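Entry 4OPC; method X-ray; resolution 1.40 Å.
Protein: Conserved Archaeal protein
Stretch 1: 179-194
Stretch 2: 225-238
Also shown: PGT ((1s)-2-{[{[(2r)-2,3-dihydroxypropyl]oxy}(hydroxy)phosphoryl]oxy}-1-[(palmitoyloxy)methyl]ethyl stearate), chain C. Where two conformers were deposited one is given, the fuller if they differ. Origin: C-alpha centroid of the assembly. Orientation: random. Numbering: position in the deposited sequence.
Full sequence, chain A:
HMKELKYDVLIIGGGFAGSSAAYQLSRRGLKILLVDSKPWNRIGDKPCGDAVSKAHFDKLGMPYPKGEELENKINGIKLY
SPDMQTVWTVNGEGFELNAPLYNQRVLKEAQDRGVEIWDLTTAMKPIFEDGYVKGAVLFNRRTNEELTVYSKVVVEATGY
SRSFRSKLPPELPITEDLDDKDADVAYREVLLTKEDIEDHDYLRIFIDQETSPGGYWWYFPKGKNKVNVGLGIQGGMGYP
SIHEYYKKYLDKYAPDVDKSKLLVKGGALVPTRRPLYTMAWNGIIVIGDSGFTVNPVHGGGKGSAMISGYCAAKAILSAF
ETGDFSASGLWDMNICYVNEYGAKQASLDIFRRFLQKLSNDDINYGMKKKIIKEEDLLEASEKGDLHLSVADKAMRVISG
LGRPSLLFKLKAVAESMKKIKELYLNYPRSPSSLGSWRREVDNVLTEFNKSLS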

# COMPACT_ATOMS: atom_id res chain seq x y z
N ASP A 179 -13.77 -0.15 5.93
CA ASP A 179 -14.04 -0.04 7.34
C ASP A 179 -12.92 0.76 8.00
O ASP A 179 -11.75 0.66 7.60
CB ASP A 179 -14.14 -1.43 7.96
CG ASP A 179 -14.68 -1.40 9.37
OD1 ASP A 179 -13.93 -1.06 10.30
OD2 ASP A 179 -15.87 -1.74 9.54
N ASP A 180 -13.27 1.59 8.98
CA ASP A 180 -12.28 2.39 9.69
C ASP A 180 -11.16 1.53 10.30
O ASP A 180 -10.03 1.98 10.43
CB ASP A 180 -12.93 3.22 10.80
CG ASP A 180 -13.82 4.34 10.28
OD1 ASP A 180 -13.71 4.72 9.09
OD2 ASP A 180 -14.62 4.87 11.08
N LYS A 181 -11.49 0.30 10.67
CA LYS A 181 -10.50 -0.59 11.27
C LYS A 181 -9.60 -1.25 10.23
O LYS A 181 -8.67 -1.98 10.60
CB LYS A 181 -11.18 -1.67 12.11
CG LYS A 181 -11.84 -1.13 13.39
CD LYS A 181 -12.60 -2.21 14.16
CE LYS A 181 -13.86 -2.61 13.41
NZ LYS A 181 -14.68 -1.42 13.02
N ASP A 182 -9.85 -0.98 8.94
CA ASP A 182 -9.05 -1.55 7.86
C ASP A 182 -8.05 -0.52 7.31
O ASP A 182 -7.60 -0.61 6.16
CB ASP A 182 -9.95 -2.07 6.73
CG ASP A 182 -10.68 -3.35 7.09
OD1 ASP A 182 -10.37 -3.99 8.13
OD2 ASP A 182 -11.58 -3.74 6.33
N ALA A 183 -7.67 0.44 8.15
CA ALA A 183 -6.59 1.37 7.83
C ALA A 183 -5.88 1.75 9.11
O ALA A 183 -6.41 1.55 10.21
CB ALA A 183 -7.14 2.63 7.13
N ASP A 184 -4.66 2.23 8.96
CA ASP A 184 -3.93 2.83 10.06
C ASP A 184 -3.74 4.32 9.78
O ASP A 184 -3.73 4.75 8.63
CB ASP A 184 -2.56 2.14 10.26
CG ASP A 184 -2.67 0.83 11.05
OD1 ASP A 184 -3.71 0.15 10.95
OD2 ASP A 184 -1.70 0.46 11.77
N VAL A 185 -3.58 5.10 10.83
CA VAL A 185 -3.08 6.44 10.68
C VAL A 185 -1.60 6.30 11.02
O VAL A 185 -1.22 5.57 11.94
CB VAL A 185 -3.80 7.46 11.58
CG1 VAL A 185 -3.77 7.04 13.02
CG2 VAL A 185 -3.19 8.85 11.44
N ALA A 186 -0.75 6.96 10.25
CA ALA A 186 0.68 6.86 10.45
C ALA A 186 1.31 8.24 10.36
O ALA A 186 0.81 9.12 9.66
CB ALA A 186 1.30 5.89 9.46
N TYR A 187 2.40 8.45 11.10
CA TYR A 187 3.03 9.75 11.22
C TYR A 187 4.52 9.54 11.29
O TYR A 187 4.97 8.58 11.94
CB TYR A 187 2.56 10.43 12.51
CG TYR A 187 3.29 11.72 12.80
CD1 TYR A 187 2.92 12.90 12.18
CD2 TYR A 187 4.36 11.75 13.69
CE1 TYR A 187 3.60 14.07 12.43
CE2 TYR A 187 5.04 12.91 13.94
CZ TYR A 187 4.66 14.07 13.32
OH TYR A 187 5.31 15.27 13.54
N ARG A 188 5.30 10.41 10.66
CA ARG A 188 6.74 10.29 10.73
C ARG A 188 7.45 11.64 10.68
O ARG A 188 6.91 12.63 10.17
CB ARG A 188 7.27 9.41 9.59
CG ARG A 188 7.12 9.98 8.17
CD ARG A 188 8.32 10.89 7.78
NE ARG A 188 8.28 11.37 6.40
CZ ARG A 188 7.55 12.41 6.00
NH1 ARG A 188 6.78 13.06 6.85
NH2 ARG A 188 7.59 12.80 4.72
N GLU A 189 8.68 11.65 11.18
CA GLU A 189 9.59 12.77 11.00
C GLU A 189 10.92 12.28 10.44
O GLU A 189 11.27 11.11 10.61
CB GLU A 189 9.81 13.51 12.33
CG GLU A 189 8.51 13.93 12.98
CD GLU A 189 8.68 14.71 14.26
OE1 GLU A 189 9.76 14.62 14.90
OE2 GLU A 189 7.71 15.41 14.63
N VAL A 190 11.63 13.14 9.74
CA VAL A 190 13.00 12.85 9.38
C VAL A 190 13.90 13.78 10.18
O VAL A 190 13.73 15.00 10.15
CB VAL A 190 13.27 12.99 7.87
CG1 VAL A 190 14.76 12.88 7.58
CG2 VAL A 190 12.50 11.93 7.11
N LEU A 191 14.84 13.19 10.93
CA LEU A 191 15.71 13.93 11.83
C LEU A 191 17.16 13.53 11.66
O LEU A 191 17.47 12.40 11.28
CB LEU A 191 15.30 13.66 13.28
CG LEU A 191 13.89 14.13 13.68
CD1 LEU A 191 13.20 13.04 14.47
CD2 LEU A 191 13.97 15.41 14.49
N LEU A 192 18.06 14.47 11.94
CA LEU A 192 19.48 14.16 12.06
C LEU A 192 19.75 13.51 13.42
O LEU A 192 19.01 13.74 14.38
CB LEU A 192 20.32 15.43 11.93
CG LEU A 192 20.10 16.21 10.63
CD1 LEU A 192 21.05 17.41 10.52
CD2 LEU A 192 20.25 15.30 9.43
N THR A 193 20.79 12.69 13.50
CA THR A 193 21.15 12.02 14.75
C THR A 193 22.48 12.53 15.30
O THR A 193 23.33 13.02 14.54
CB THR A 193 21.25 10.49 14.58
OG1 THR A 193 22.34 10.17 13.70
CG2 THR A 193 19.95 9.94 13.99
N LYS A 194 22.66 12.41 16.61
CA LYS A 194 23.85 12.92 17.29
C LYS A 194 24.97 11.89 17.29
O LYS A 194 26.14 12.22 17.45
CB LYS A 194 23.52 13.30 18.73
CG LYS A 194 22.28 14.16 18.91
CD LYS A 194 22.08 14.47 20.38
CE LYS A 194 20.65 14.88 20.70
NZ LYS A 194 20.46 15.10 22.16
N ASN A 225 23.66 9.31 9.68
CA ASN A 225 23.28 10.29 10.69
C ASN A 225 21.93 10.94 10.39
O ASN A 225 21.68 12.08 10.78
CB ASN A 225 24.35 11.38 10.83
CG ASN A 225 25.61 10.87 11.52
OD1 ASN A 225 25.71 10.88 12.75
ND2 ASN A 225 26.58 10.42 10.74
N LYS A 226 21.05 10.21 9.72
CA LYS A 226 19.74 10.74 9.36
C LYS A 226 18.74 9.60 9.35
O LYS A 226 19.04 8.52 8.85
CB LYS A 226 19.79 11.43 7.99
CG LYS A 226 18.44 12.01 7.55
CD LYS A 226 18.57 13.00 6.39
CE LYS A 226 19.29 12.39 5.19
NZ LYS A 226 19.50 13.40 4.11
N VAL A 227 17.57 9.83 9.92
CA VAL A 227 16.60 8.75 10.09
C VAL A 227 15.17 9.21 9.89
O VAL A 227 14.80 10.32 10.26
CB VAL A 227 16.77 8.07 11.49
CG1 VAL A 227 16.47 9.04 12.63
CG2 VAL A 227 15.90 6.82 11.60
N ASN A 228 14.38 8.34 9.26
CA ASN A 228 12.93 8.48 9.15
C ASN A 228 12.33 7.63 10.28
O ASN A 228 12.45 6.40 10.28
CB ASN A 228 12.50 8.02 7.74
CG ASN A 228 11.00 8.14 7.49
OD1 ASN A 228 10.18 7.72 8.30
ND2 ASN A 228 10.64 8.68 6.32
N VAL A 229 11.75 8.30 11.27
CA VAL A 229 11.23 7.62 12.45
C VAL A 229 9.74 7.92 12.57
O VAL A 229 9.30 9.05 12.39
CB VAL A 229 12.01 8.02 13.75
CG1 VAL A 229 12.15 9.52 13.87
CG2 VAL A 229 11.34 7.43 14.98
N GLY A 230 8.94 6.90 12.85
CA GLY A 230 7.51 7.10 12.90
C GLY A 230 6.75 5.94 13.51
O GLY A 230 7.34 4.99 14.04
N LEU A 231 5.43 6.03 13.43
CA LEU A 231 4.58 4.95 13.90
C LEU A 231 3.26 4.93 13.15
O LEU A 231 2.85 5.92 12.55
CB LEU A 231 4.30 5.05 15.42
CG LEU A 231 3.22 6.03 15.84
CD1 LEU A 231 2.72 5.69 17.25
CD2 LEU A 231 3.71 7.47 15.79
N GLY A 232 2.61 3.78 13.20
CA GLY A 232 1.26 3.62 12.68
C GLY A 232 0.41 3.02 13.78
O GLY A 232 0.89 2.18 14.57
N ILE A 233 -0.84 3.46 13.87
CA ILE A 233 -1.80 2.86 14.81
C ILE A 233 -3.09 2.57 14.07
O ILE A 233 -3.44 3.26 13.11
CB ILE A 233 -2.06 3.76 16.03
CG1 ILE A 233 -2.76 5.04 15.62
CG2 ILE A 233 -0.76 4.08 16.77
CD1 ILE A 233 -3.07 5.95 16.79
N GLN A 234 -3.80 1.53 14.50
CA GLN A 234 -5.04 1.13 13.84
C GLN A 234 -6.15 2.17 14.02
O GLN A 234 -6.38 2.68 15.12
CB GLN A 234 -5.50 -0.23 14.37
CG GLN A 234 -6.77 -0.73 13.70
CD GLN A 234 -7.12 -2.13 14.12
OE1 GLN A 234 -6.76 -2.57 15.21
NE2 GLN A 234 -7.86 -2.83 13.27
N GLY A 235 -6.84 2.48 12.93
CA GLY A 235 -8.00 3.35 13.00
C GLY A 235 -9.26 2.67 13.53
O GLY A 235 -9.30 1.45 13.71
N GLY A 236 -10.30 3.46 13.80
CA GLY A 236 -11.58 2.90 14.20
C GLY A 236 -11.62 2.31 15.59
O GLY A 236 -12.57 1.60 15.91
N MET A 237 -10.62 2.61 16.42
CA MET A 237 -10.52 2.04 17.76
C MET A 237 -10.63 3.07 18.88
O MET A 237 -10.57 2.71 20.06
CB MET A 237 -9.19 1.28 17.92
CG MET A 237 -8.94 0.20 16.87
SD MET A 237 -10.09 -1.18 17.01
CE MET A 237 -9.44 -2.01 18.45
N GLY A 238 -10.76 4.34 18.52
CA GLY A 238 -10.90 5.39 19.52
C GLY A 238 -9.61 5.83 20.19
O GLY A 238 -9.65 6.51 21.21
C48 PGT C . -0.03 -4.57 11.86
C47 PGT C . -0.82 -4.13 10.65
C46 PGT C . -0.60 -2.65 10.41
C45 PGT C . 0.89 -2.38 10.27
C44 PGT C . 1.13 -1.14 9.44
C43 PGT C . 1.56 0.01 10.33
C42 PGT C . 1.63 1.27 9.50
C41 PGT C . 2.76 1.10 8.51
C40 PGT C . 3.32 2.45 8.13
C39 PGT C . 4.77 2.25 7.78
C38 PGT C . 4.89 1.22 6.68
C37 PGT C . 6.35 0.90 6.47
C36 PGT C . 6.46 -0.04 5.29
C35 PGT C . 7.83 -0.66 5.23
C34 PGT C . 7.91 -1.55 4.00
C33 PGT C . 9.12 -2.45 4.04
C32 PGT C . 9.71 -2.63 2.66
C31 PGT C . 8.96 -3.67 1.84
O31 PGT C . 8.56 -3.34 0.74
O2 PGT C . 8.72 -4.98 2.31
C2 PGT C . 9.56 -6.01 1.83
C1 PGT C . 9.16 -6.52 0.46
O3P PGT C . 8.24 -5.73 -0.27
P PGT C . 6.83 -6.37 -0.63
O1P PGT C . 6.41 -7.10 0.63
O2P PGT C . 5.81 -5.30 -0.99
O4P PGT C . 6.90 -7.41 -1.83
C4 PGT C . 8.11 -7.95 -2.30
C5 PGT C . 7.86 -9.01 -3.36
O5 PGT C . 8.52 -8.64 -4.55
C6 PGT C . 6.38 -9.14 -3.60
O6 PGT C . 6.02 -8.60 -4.85
C3 PGT C . 9.50 -7.24 2.71
O3 PGT C . 10.01 -7.03 4.01
C11 PGT C . 9.34 -7.79 4.98
O11 PGT C . 9.09 -8.96 4.77
C12 PGT C . 8.93 -7.15 6.29
C13 PGT C . 8.66 -8.21 7.34
C14 PGT C . 8.23 -7.53 8.62
C15 PGT C . 6.72 -7.55 8.74
C16 PGT C . 6.29 -7.00 10.08
C17 PGT C . 5.33 -7.97 10.73
C18 PGT C . 5.12 -7.63 12.18
C19 PGT C . 4.41 -8.77 12.88
C20 PGT C . 5.33 -9.97 13.03
C21 PGT C . 5.45 -10.33 14.50
C22 PGT C . 5.65 -11.82 14.67
C23 PGT C . 5.16 -12.22 16.04
C24 PGT C . 5.08 -13.73 16.15
C25 PGT C . 3.70 -14.13 16.62
C26 PGT C . 3.11 -15.14 15.65
O HOH W 1 -14.65 1.10 14.22

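Residues 226–234 pair with residues 183–193 as neighbouring antiparallel strands, their N-to-C directions 153° apart, and the contact buries 1126 Å² summed over both sides. Backbone hydrogen bonds carry most of the pairing, while side chains and glycines set its local character.

Stretch 2 enters the contact at Asn225, whose carbonyl O accepts a hydrogen bond from Thr193 N at 2.9 Å and also receives a CA-H...O contact from Leu192 CA at 3.3 Å. Lys226 follows in a non-hydrogen-bonded pair with Leu192. The aliphatic part of its side chain packs against Val190, with Lys226 CG 3.8 Å from Val190 CG1, before the chain leads away to place its amine in a hydrogen bond elsewhere in the structure.

Val227 pairs with Leu191 through two reciprocal bonds: Val227 N to Leu191 O and Leu191 N to Val227 O are both 2.9 Å. Val227 CG1, on the face shared with Leu191, lies 3.8 Å from Thr193 CG2. Asn228 sits on the other face beside Val190 and Arg188. Its ND2 approaches Arg188 CD at 3.5 Å, near the plane of the guanidinium at its edge, but the amide finds its hydrogen bonds elsewhere in the structure.

Val229 and Glu189 form the next reciprocal pair, with Val229 N to Glu189 O and Glu189 N to Val229 O again at 2.9 Å. Val229 CG1 also meets Leu191 CD1 at 3.7 Å, a diagonal apolar contact on the face they share. Gly230 then draws close to Arg188, their CA atoms 3.9 Å apart. A CB at this position would lie about 2.4 Å from Tyr187 O and 2.8 Å from Arg188 CB, so the close approach depends on the absence of a side chain.

Leu231 forms the next hydrogen-bonded pair, Leu231 N to Tyr187 O and Tyr187 N to Leu231 O each measuring 3.0 Å. Tyr187 OH is meanwhile bonded to Glu189 OE2 at 2.6 Å, linking two side chains on one face of their own strand. Gly232 faces Ala186 across a CA–CA distance of 4.0 Å. Its bare CA leaves room for the PGT acyl chain, whose C42 is 4.0 Å from Gly232 CA; an ideal CB would come within 2.5 Å of that carbon.

Ile233 closes the reciprocal pairs with Val185: Ile233 N to Val185 O and Val185 N to Ile233 O are both 2.9 Å, and Ile233 CG1 packs against Val185 CG1 at 3.4 Å. The side chain of Gln234 extends to reach the backbone of Lys181, where NE2 donates to Lys181 O at 2.9 Å with a nearly linear 170° angle. Gly235 N bonds to Ala183 O at 2.9 Å. Beyond it, Gly236 adopts a positive phi of 71°, and a water joins its O, at 2.7 Å from the water O, to Lys181 NZ, at 2.8 Å from the same atom. Met237 ends the contact, its SD 3.9 Å from Lys181 CD.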